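Local coordinates for protein DNA gyrase, B subunit, truncated (Myxococcus xanthus, PDB 3CWV) that probably serves as the ATP-binding B subunit of a type II topoisomerase that breaks, passes and rejoins double-stranded DNA, at residues R189-D194 and G198-W203. Residues are numbered along the deposited sequence; the frame is centred on the assembly and turned at random.
Sequences RVSFAD and GERTLW
Strands 189-194 and 199-204 form a β-hairpin at one edge of the eight-stranded mixed sheet. Strand 189-194 runs parallel to strand 53-58 on its other side, and the second hairpin strand is outermost. The two axes run antiparallel at 166°. V190 pairs with W203, F192 with T201 and D194 with E199 as hydrogen-bonded pairs. The bond from W203 N to V190 O is 2.8 Å and nearly straight. Near the turn the pairing distorts: G198 and E199 both face D194, a G1 β-bulge. There D194 N still reaches E199 O at 2.9 Å, but the return bond from E199 N to D194 O is weak. G198 has positive phi (59°), as fits the first position of this bulge.

V190, F192, T201 and W203 share the face turned to helix 171-184, where W203 packs on C178, N179 and A182. W203 CG lies anti to the carbonyl carbon (chi1 -66°), so the ring turns back along its own strand toward T201, with its CZ3 edge facing strand 189-194. F192 CB meets the ring edge in its plane, 3.6 Å from CZ3. T201 CG2 sits over one ring face, offset toward the rim. A water bridges F192 O and T201 OG1.

S191, A193, R200 and L202 lie on the other face. The extended R200 side chain passes S191 and A193 and touches V55. L202 CD1 packs 3.4 Å from S191 OG, while L202 CD2 lies at the edge of the R189 guanidinium, 3.8 Å from NH1.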
loop_
_atom_site.group_PDB
_atom_site.type_symbol
_atom_site.label_atom_id
_atom_site.label_comp_id
_atom_site.label_asym_id
_atom_site.label_seq_id
_atom_site.Cartn_x
_atom_site.Cartn_y
_atom_site.Cartn_z
ATOM N N ARG A 189 0.062 12.500 -1.791
ATOM C CA ARG A 189 -0.556 12.821 -3.095
ATOM C C ARG A 189 -0.202 11.764 -4.129
ATOM O O ARG A 189 0.979 11.549 -4.420
ATOM C CB ARG A 189 -0.089 14.203 -3.579
ATOM C CG ARG A 189 -0.556 15.304 -2.634
ATOM C CD ARG A 189 -0.073 16.662 -3.024
ATOM N NE ARG A 189 -0.656 17.662 -2.126
ATOM C CZ ARG A 189 -1.886 18.170 -2.243
ATOM N NH1 ARG A 189 -2.693 17.786 -3.235
ATOM N NH2 ARG A 189 -2.311 19.071 -1.356
ATOM N N VAL A 190 -1.209 11.062 -4.654
ATOM C CA VAL A 190 -0.921 9.983 -5.585
ATOM C C VAL A 190 -1.703 10.287 -6.850
ATOM O O VAL A 190 -2.887 10.580 -6.763
ATOM C CB VAL A 190 -1.433 8.614 -5.091
ATOM C CG1 VAL A 190 -1.074 7.531 -6.111
ATOM C CG2 VAL A 190 -0.840 8.254 -3.715
ATOM N N SER A 191 -1.041 10.231 -8.006
ATOM C CA SER A 191 -1.693 10.528 -9.276
ATOM C C SER A 191 -1.555 9.359 -10.243
ATOM O O SER A 191 -0.529 8.665 -10.263
ATOM C CB SER A 191 -1.068 11.770 -9.913
ATOM O OG SER A 191 -1.322 12.916 -9.108
ATOM N N PHE A 192 -2.590 9.166 -11.051
ATOM C CA PHE A 192 -2.542 8.196 -12.120
ATOM C C PHE A 192 -2.738 8.941 -13.449
ATOM O O PHE A 192 -3.755 9.578 -13.642
ATOM C CB PHE A 192 -3.623 7.144 -11.891
ATOM C CG PHE A 192 -3.645 6.091 -12.934
ATOM C CD1 PHE A 192 -2.618 5.143 -12.997
ATOM C CD2 PHE A 192 -4.683 6.038 -13.871
ATOM C CE1 PHE A 192 -2.617 4.147 -13.985
ATOM C CE2 PHE A 192 -4.686 5.051 -14.868
ATOM C CZ PHE A 192 -3.654 4.097 -14.918
ATOM N N ALA A 193 -1.755 8.873 -14.348
ATOM C CA ALA A 193 -1.796 9.593 -15.614
ATOM C C ALA A 193 -2.011 8.620 -16.759
ATOM O O ALA A 193 -1.163 7.776 -17.064
ATOM C CB ALA A 193 -0.525 10.387 -15.831
ATOM N N ASP A 194 -3.193 8.730 -17.351
ATOM C CA ASP A 194 -3.625 7.931 -18.484
ATOM C C ASP A 194 -3.323 8.778 -19.727
ATOM O O ASP A 194 -4.173 9.537 -20.201
ATOM C CB ASP A 194 -5.127 7.713 -18.328
ATOM C CG ASP A 194 -5.657 6.575 -19.169
ATOM O OD1 ASP A 194 -5.127 6.331 -20.274
ATOM O OD2 ASP A 194 -6.631 5.939 -18.707
ATOM N N GLY A 198 -5.670 11.670 -22.231
ATOM C CA GLY A 198 -5.432 13.041 -21.803
ATOM C C GLY A 198 -6.031 13.288 -20.425
ATOM O O GLY A 198 -6.473 14.402 -20.110
ATOM N N GLU A 199 -6.019 12.240 -19.601
ATOM C CA GLU A 199 -6.616 12.256 -18.264
ATOM C C GLU A 199 -5.556 12.011 -17.157
ATOM O O GLU A 199 -4.605 11.239 -17.367
ATOM C CB GLU A 199 -7.673 11.166 -18.223
ATOM C CG GLU A 199 -8.662 11.253 -17.097
ATOM C CD GLU A 199 -9.774 10.257 -17.286
ATOM O OE1 GLU A 199 -10.552 10.431 -18.238
ATOM O OE2 GLU A 199 -9.864 9.293 -16.499
ATOM N N ARG A 200 -5.721 12.666 -16.005
ATOM C CA ARG A 200 -4.839 12.475 -14.830
ATOM C C ARG A 200 -5.669 12.609 -13.558
ATOM O O ARG A 200 -6.290 13.650 -13.345
ATOM C CB ARG A 200 -3.729 13.508 -14.825
ATOM C CG ARG A 200 -2.739 13.451 -13.656
ATOM C CD ARG A 200 -1.846 14.676 -13.798
ATOM N NE ARG A 200 -0.724 14.747 -12.868
ATOM C CZ ARG A 200 0.541 14.496 -13.202
ATOM N NH1 ARG A 200 0.846 14.133 -14.442
ATOM N NH2 ARG A 200 1.505 14.608 -12.291
ATOM N N THR A 201 -5.715 11.560 -12.732
ATOM C CA THR A 201 -6.504 11.592 -11.496
ATOM C C THR A 201 -5.560 11.757 -10.314
ATOM O O THR A 201 -4.565 11.034 -10.222
ATOM C CB THR A 201 -7.284 10.308 -11.312
ATOM O OG1 THR A 201 -8.000 10.024 -12.514
ATOM C CG2 THR A 201 -8.285 10.393 -10.136
ATOM N N LEU A 202 -5.870 12.700 -9.427
ATOM C CA LEU A 202 -5.081 12.950 -8.220
ATOM C C LEU A 202 -5.911 12.568 -7.037
ATOM O O LEU A 202 -7.047 13.053 -6.889
ATOM C CB LEU A 202 -4.666 14.428 -8.083
ATOM C CG LEU A 202 -4.137 14.829 -6.675
ATOM C CD1 LEU A 202 -2.749 14.176 -6.322
ATOM C CD2 LEU A 202 -4.095 16.390 -6.458
ATOM N N TRP A 203 -5.374 11.673 -6.205
ATOM C CA TRP A 203 -5.994 11.369 -4.913
ATOM C C TRP A 203 -5.167 11.998 -3.804
ATOM O O TRP A 203 -3.948 11.925 -3.820
ATOM C CB TRP A 203 -6.065 9.857 -4.678
ATOM C CG TRP A 203 -6.966 9.172 -5.633
ATOM C CD1 TRP A 203 -8.314 9.003 -5.499
ATOM C CD2 TRP A 203 -6.601 8.553 -6.872
ATOM N NE1 TRP A 203 -8.819 8.318 -6.581
ATOM C CE2 TRP A 203 -7.792 8.024 -7.441
ATOM C CE3 TRP A 203 -5.394 8.412 -7.572
ATOM C CZ2 TRP A 203 -7.803 7.356 -8.663
ATOM C CZ3 TRP A 203 -5.401 7.755 -8.781
ATOM C CH2 TRP A 203 -6.603 7.227 -9.322
HETATM O O HOH W 1 -6.480 8.921 -15.001
#